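Local coordinates for protein quinone oxidoreductase (Thermus thermophilus, PDB 1IZ0) that probably reduces quinones with NADPH, which it binds, and belongs to the medium-chain dehydrogenase/reductase family with a GroES-like and a Rossmann-type domain, at residues K2-L13 against F279-R287. Sequence-based numbering, arbitrary orientation.
Sequences KAWVLKRLGGPL and FAEAEAAFR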
ATOM      1  N   LYS A   2     -12.140  23.750   4.563  1.00 29.44           N
ATOM      2  CA  LYS A   2     -11.603  23.659   3.220  1.00 29.80           C
ATOM      3  C   LYS A   2     -11.506  22.177   2.868  1.00 28.29           C
ATOM      4  O   LYS A   2     -11.302  21.332   3.742  1.00 26.93           O
ATOM      5  CB  LYS A   2     -10.221  24.329   3.158  1.00 32.62           C
ATOM      6  CG  LYS A   2      -9.193  23.750   4.125  1.00 37.08           C
ATOM      7  CD  LYS A   2      -7.839  24.490   4.066  1.00 39.65           C
ATOM      8  CE  LYS A   2      -6.803  23.830   4.985  1.00 40.87           C
ATOM      9  NZ  LYS A   2      -5.478  24.520   5.003  1.00 40.63           N
ATOM     10  N   ALA A   3     -11.668  21.853   1.592  1.00 26.59           N
ATOM     11  CA  ALA A   3     -11.589  20.462   1.169  1.00 25.06           C
ATOM     12  C   ALA A   3     -11.490  20.362  -0.337  1.00 23.86           C
ATOM     13  O   ALA A   3     -11.926  21.261  -1.057  1.00 23.96           O
ATOM     14  CB  ALA A   3     -12.816  19.695   1.652  1.00 24.33           C
ATOM     15  N   TRP A   4     -10.909  19.264  -0.810  1.00 21.54           N
ATOM     16  CA  TRP A   4     -10.787  19.034  -2.239  1.00 21.26           C
ATOM     17  C   TRP A   4     -11.921  18.121  -2.668  1.00 21.91           C
ATOM     18  O   TRP A   4     -12.166  17.075  -2.058  1.00 19.55           O
ATOM     19  CB  TRP A   4      -9.438  18.396  -2.584  1.00 20.79           C
ATOM     20  CG  TRP A   4      -8.288  19.353  -2.486  1.00 22.82           C
ATOM     21  CD1 TRP A   4      -7.397  19.470  -1.457  1.00 22.96           C
ATOM     22  CD2 TRP A   4      -7.904  20.332  -3.460  1.00 24.52           C
ATOM     23  NE1 TRP A   4      -6.479  20.458  -1.732  1.00 22.55           N
ATOM     24  CE2 TRP A   4      -6.766  21.004  -2.954  1.00 23.64           C
ATOM     25  CE3 TRP A   4      -8.411  20.708  -4.713  1.00 24.14           C
ATOM     26  CZ2 TRP A   4      -6.123  22.030  -3.659  1.00 24.27           C
ATOM     27  CZ3 TRP A   4      -7.770  21.732  -5.416  1.00 25.30           C
ATOM     28  CH2 TRP A   4      -6.636  22.379  -4.883  1.00 24.12           C
ATOM     29  N   VAL A   5     -12.627  18.530  -3.713  1.00 22.93           N
ATOM     30  CA  VAL A   5     -13.743  17.748  -4.209  1.00 24.15           C
ATOM     31  C   VAL A   5     -13.588  17.466  -5.689  1.00 23.89           C
ATOM     32  O   VAL A   5     -13.169  18.331  -6.459  1.00 24.41           O
ATOM     33  CB  VAL A   5     -15.078  18.485  -3.979  1.00 24.47           C
ATOM     34  CG1 VAL A   5     -16.240  17.620  -4.456  1.00 27.02           C
ATOM     35  CG2 VAL A   5     -15.237  18.806  -2.501  1.00 24.43           C
ATOM     36  N   LEU A   6     -13.919  16.241  -6.074  1.00 24.75           N
ATOM     37  CA  LEU A   6     -13.850  15.813  -7.465  1.00 25.30           C
ATOM     38  C   LEU A   6     -15.306  15.747  -7.925  1.00 25.61           C
ATOM     39  O   LEU A   6     -16.066  14.889  -7.477  1.00 25.27           O
ATOM     40  CB  LEU A   6     -13.176  14.437  -7.540  1.00 26.30           C
ATOM     41  CG  LEU A   6     -12.725  13.784  -8.860  1.00 27.50           C
ATOM     42  CD1 LEU A   6     -13.847  12.975  -9.441  1.00 26.88           C
ATOM     43  CD2 LEU A   6     -12.222  14.833  -9.833  1.00 27.80           C
ATOM     44  N   LYS A   7     -15.702  16.671  -8.796  1.00 25.52           N
ATOM     45  CA  LYS A   7     -17.078  16.709  -9.285  1.00 25.72           C
ATOM     46  C   LYS A   7     -17.336  15.850 -10.517  1.00 24.34           C
ATOM     47  O   LYS A   7     -18.483  15.517 -10.819  1.00 24.45           O
ATOM     48  CB  LYS A   7     -17.489  18.161  -9.550  1.00 27.43           C
ATOM     49  CG  LYS A   7     -17.584  18.976  -8.264  1.00 30.95           C
ATOM     50  CD  LYS A   7     -17.941  20.430  -8.512  1.00 33.24           C
ATOM     51  CE  LYS A   7     -18.060  21.180  -7.191  1.00 34.20           C
ATOM     52  NZ  LYS A   7     -18.325  22.632  -7.400  1.00 38.36           N
ATOM     53  N   ARG A   8     -16.278  15.481 -11.227  1.00 23.46           N
ATOM     54  CA  ARG A   8     -16.435  14.647 -12.413  1.00 23.49           C
ATOM     55  C   ARG A   8     -15.266  13.683 -12.568  1.00 23.14           C
ATOM     56  O   ARG A   8     -14.104  14.064 -12.400  1.00 21.49           O
ATOM     57  CB  ARG A   8     -16.532  15.509 -13.684  1.00 24.64           C
ATOM     58  CG  ARG A   8     -17.694  16.506 -13.727  1.00 25.81           C
ATOM     59  CD  ARG A   8     -17.763  17.197 -15.090  1.00 24.72           C
ATOM     60  NE  ARG A   8     -16.488  17.824 -15.428  1.00 28.70           N
ATOM     61  CZ  ARG A   8     -16.046  18.956 -14.888  1.00 28.84           C
ATOM     62  NH1 ARG A   8     -16.784  19.597 -13.989  1.00 28.08           N
ATOM     63  NH2 ARG A   8     -14.856  19.433 -15.229  1.00 28.31           N
ATOM     64  N   LEU A   9     -15.576  12.430 -12.883  1.00 22.13           N
ATOM     65  CA  LEU A   9     -14.539  11.435 -13.094  1.00 22.46           C
ATOM     66  C   LEU A   9     -13.680  11.937 -14.251  1.00 20.81           C
ATOM     67  O   LEU A   9     -14.201  12.437 -15.250  1.00 20.39           O
ATOM     68  CB  LEU A   9     -15.176  10.087 -13.450  1.00 24.83           C
ATOM     69  CG  LEU A   9     -15.351   9.044 -12.335  1.00 26.77           C
ATOM     70  CD1 LEU A   9     -15.541   9.696 -10.993  1.00 25.85           C
ATOM     71  CD2 LEU A   9     -16.524   8.142 -12.678  1.00 25.00           C
ATOM     72  N   GLY A  10     -12.366  11.824 -14.109  1.00 20.35           N
ATOM     73  CA  GLY A  10     -11.482  12.283 -15.164  1.00 20.18           C
ATOM     74  C   GLY A  10     -11.370  13.796 -15.194  1.00 20.14           C
ATOM     75  O   GLY A  10     -10.666  14.353 -16.035  1.00 21.55           O
ATOM     76  N   GLY A  11     -12.063  14.462 -14.274  1.00 19.12           N
ATOM     77  CA  GLY A  11     -12.022  15.912 -14.215  1.00 18.70           C
ATOM     78  C   GLY A  11     -11.000  16.423 -13.205  1.00 19.77           C
ATOM     79  O   GLY A  11     -10.274  15.631 -12.592  1.00 18.49           O
ATOM     80  N   PRO A  12     -10.929  17.748 -12.995  1.00 20.19           N
ATOM     81  CA  PRO A  12      -9.976  18.332 -12.047  1.00 20.38           C
ATOM     82  C   PRO A  12     -10.529  18.378 -10.631  1.00 19.77           C
ATOM     83  O   PRO A  12     -11.725  18.206 -10.420  1.00 21.62           O
ATOM     84  CB  PRO A  12      -9.761  19.729 -12.617  1.00 19.63           C
ATOM     85  CG  PRO A  12     -11.166  20.099 -13.015  1.00 18.16           C
ATOM     86  CD  PRO A  12     -11.706  18.811 -13.670  1.00 19.99           C
ATOM     87  N   LEU A  13      -9.654  18.617  -9.664  1.00 21.80           N
ATOM     88  CA  LEU A  13     -10.061  18.716  -8.264  1.00 23.39           C
ATOM     89  C   LEU A  13     -10.413  20.171  -8.004  1.00 24.89           C
ATOM     90  O   LEU A  13      -9.938  21.054  -8.714  1.00 25.68           O
ATOM     91  CB  LEU A  13      -8.902  18.324  -7.343  1.00 21.69           C
ATOM     92  CG  LEU A  13      -8.405  16.877  -7.393  1.00 22.95           C
ATOM     93  CD1 LEU A  13      -7.140  16.754  -6.558  1.00 21.16           C
ATOM     94  CD2 LEU A  13      -9.487  15.944  -6.872  1.00 18.46           C
ATOM     95  N   PHE A 279      -1.116  20.940   1.389  1.00 23.57           N
ATOM     96  CA  PHE A 279      -2.527  20.812   1.049  1.00 24.69           C
ATOM     97  C   PHE A 279      -2.855  21.472  -0.291  1.00 25.93           C
ATOM     98  O   PHE A 279      -3.540  20.892  -1.139  1.00 23.51           O
ATOM     99  CB  PHE A 279      -3.363  21.448   2.157  1.00 24.88           C
ATOM    100  CG  PHE A 279      -4.830  21.176   2.041  1.00 26.53           C
ATOM    101  CD1 PHE A 279      -5.721  22.205   1.753  1.00 26.64           C
ATOM    102  CD2 PHE A 279      -5.328  19.894   2.239  1.00 25.97           C
ATOM    103  CE1 PHE A 279      -7.088  21.958   1.664  1.00 26.56           C
ATOM    104  CE2 PHE A 279      -6.694  19.640   2.153  1.00 25.71           C
ATOM    105  CZ  PHE A 279      -7.572  20.673   1.866  1.00 25.29           C
ATOM    106  N   ALA A 280      -2.349  22.687  -0.470  1.00 25.77           N
ATOM    107  CA  ALA A 280      -2.579  23.463  -1.679  1.00 26.66           C
ATOM    108  C   ALA A 280      -2.143  22.779  -2.976  1.00 27.39           C
ATOM    109  O   ALA A 280      -2.693  23.066  -4.041  1.00 26.97           O
ATOM    110  CB  ALA A 280      -1.881  24.821  -1.550  1.00 25.91           C
ATOM    111  N   GLU A 281      -1.165  21.879  -2.896  1.00 27.03           N
ATOM    112  CA  GLU A 281      -0.666  21.193  -4.089  1.00 27.27           C
ATOM    113  C   GLU A 281      -1.231  19.797  -4.356  1.00 25.18           C
ATOM    114  O   GLU A 281      -0.570  18.952  -4.963  1.00 26.12           O
ATOM    115  CB  GLU A 281       0.865  21.141  -4.036  1.00 30.97           C
ATOM    116  CG  GLU A 281       1.507  22.513  -4.222  1.00 36.95           C
ATOM    117  CD  GLU A 281       2.995  22.525  -3.920  1.00 40.21           C
ATOM    118  OE1 GLU A 281       3.719  21.641  -4.431  1.00 42.32           O
ATOM    119  OE2 GLU A 281       3.441  23.432  -3.181  1.00 43.50           O
ATOM    120  N   ALA A 282      -2.470  19.569  -3.939  1.00 23.53           N
ATOM    121  CA  ALA A 282      -3.127  18.279  -4.131  1.00 21.97           C
ATOM    122  C   ALA A 282      -3.000  17.705  -5.545  1.00 22.91           C
ATOM    123  O   ALA A 282      -2.655  16.532  -5.714  1.00 21.11           O
ATOM    124  CB  ALA A 282      -4.600  18.393  -3.760  1.00 24.09           C
ATOM    125  N   GLU A 283      -3.296  18.514  -6.560  1.00 21.36           N
ATOM    126  CA  GLU A 283      -3.215  18.033  -7.934  1.00 23.10           C
ATOM    127  C   GLU A 283      -1.814  17.528  -8.234  1.00 22.24           C
ATOM    128  O   GLU A 283      -1.641  16.479  -8.852  1.00 23.47           O
ATOM    129  CB  GLU A 283      -3.616  19.136  -8.922  1.00 24.48           C
ATOM    130  CG  GLU A 283      -5.118  19.393  -8.960  1.00 27.71           C
ATOM    131  CD  GLU A 283      -5.884  18.312  -9.720  1.00 30.05           C
ATOM    132  OE1 GLU A 283      -5.533  17.117  -9.598  1.00 31.42           O
ATOM    133  OE2 GLU A 283      -6.849  18.660 -10.434  1.00 29.37           O
ATOM    134  N   ALA A 284      -0.812  18.273  -7.786  1.00 22.41           N
ATOM    135  CA  ALA A 284       0.575  17.882  -7.997  1.00 23.14           C
ATOM    136  C   ALA A 284       0.849  16.514  -7.359  1.00 23.23           C
ATOM    137  O   ALA A 284       1.486  15.650  -7.972  1.00 24.50           O
ATOM    138  CB  ALA A 284       1.509  18.939  -7.401  1.00 21.78           C
ATOM    139  N   ALA A 285       0.366  16.317  -6.130  1.00 21.95           N
ATOM    140  CA  ALA A 285       0.572  15.054  -5.419  1.00 20.66           C
ATOM    141  C   ALA A 285      -0.021  13.878  -6.188  1.00 19.42           C
ATOM    142  O   ALA A 285       0.573  12.804  -6.241  1.00 18.79           O
ATOM    143  CB  ALA A 285      -0.038  15.127  -4.027  1.00 20.37           C
ATOM    144  N   PHE A 286      -1.196  14.079  -6.776  1.00 19.69           N
ATOM    145  CA  PHE A 286      -1.847  13.034  -7.559  1.00 20.30           C
ATOM    146  C   PHE A 286      -1.015  12.659  -8.781  1.00 22.59           C
ATOM    147  O   PHE A 286      -0.991  11.494  -9.184  1.00 22.66           O
ATOM    148  CB  PHE A 286      -3.242  13.487  -7.998  1.00 17.72           C
ATOM    149  CG  PHE A 286      -4.343  13.028  -7.076  1.00 19.48           C
ATOM    150  CD1 PHE A 286      -4.843  11.726  -7.162  1.00 18.25           C
ATOM    151  CD2 PHE A 286      -4.858  13.881  -6.102  1.00 17.48           C
ATOM    152  CE1 PHE A 286      -5.840  11.282  -6.290  1.00 17.32           C
ATOM    153  CE2 PHE A 286      -5.856  13.448  -5.228  1.00 18.25           C
ATOM    154  CZ  PHE A 286      -6.347  12.141  -5.324  1.00 17.33           C
ATOM    155  N   ARG A 287      -0.339  13.643  -9.375  1.00 22.83           N
ATOM    156  CA  ARG A 287       0.500  13.370 -10.542  1.00 25.39           C
ATOM    157  C   ARG A 287       1.744  12.603 -10.101  1.00 25.22           C
ATOM    158  O   ARG A 287       2.265  11.773 -10.846  1.00 24.39           O
ATOM    159  CB  ARG A 287       0.916  14.672 -11.242  1.00 27.78           C
ATOM    160  CG  ARG A 287      -0.215  15.377 -12.005  1.00 29.56           C
ATOM    161  CD  ARG A 287       0.300  16.568 -12.826  1.00 30.44           C
ATOM    162  NE  ARG A 287       0.009  17.862 -12.201  1.00 35.06           N
ATOM    163  CZ  ARG A 287       0.930  18.676 -11.694  1.00 35.47           C
ATOM    164  NH1 ARG A 287       2.215  18.335 -11.736  1.00 37.30           N
ATOM    165  NH2 ARG A 287       0.571  19.827 -11.141  1.00 35.10           N
TER
HETATM  166  O   HOH W   1      -7.308  21.919  -9.468  1.00 31.76           O
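Trp4 pushes the pyrrole edge of its indole over the face of Phe279, an edge-to-face pair with the ring planes at 52°. NE1 lies above the centre of that phenyl ring, yet its hydrogen bond goes to the backbone: Trp4 NE1 to Phe279 O is 3.0 Å, a bent bond that comes from above the carbonyl plane. From the opposite face of the same plane Ala282 N reaches this oxygen, closing the turn that leads into helix 282-288. Ala282 CB sits over one face of the indole, a CH-pi contact 3.5 Å from the centroid of its five-membered ring. An alanine in place of Trp4 has no indole N-H, which would probably leave Phe279 O with Ala282 N alone of its two donors here and open a gap beside the Phe279 ring and Ala282 CB. With CG anti to the backbone N (chi1 -170°), Phe279 swings its ring in between Trp4 and the extended chain of Lys2, whose CD lies 3.6 Å from Phe279 CE1. At the far end Glu283 bends at chi2 (-76°), bringing its carboxylate to the backbone just after the turn: Leu13 N to Glu283 OE2 is 2.9 Å and nearly straight, entering above the carboxylate plane. Leu13 CD1 packs against Phe286 CD2 at 3.7 Å, the two side chains crossing at about a right angle. Glu283 OE1 makes a salt bridge with Arg45 of helix 39-46, and the same arginine forms a cation-pi contact with Phe286. The start of helix 282-288 is thereby joined to the antiparallel hairpin of strands 2-6 and 13-17, where Leu15 touches both Trp4 and Phe279.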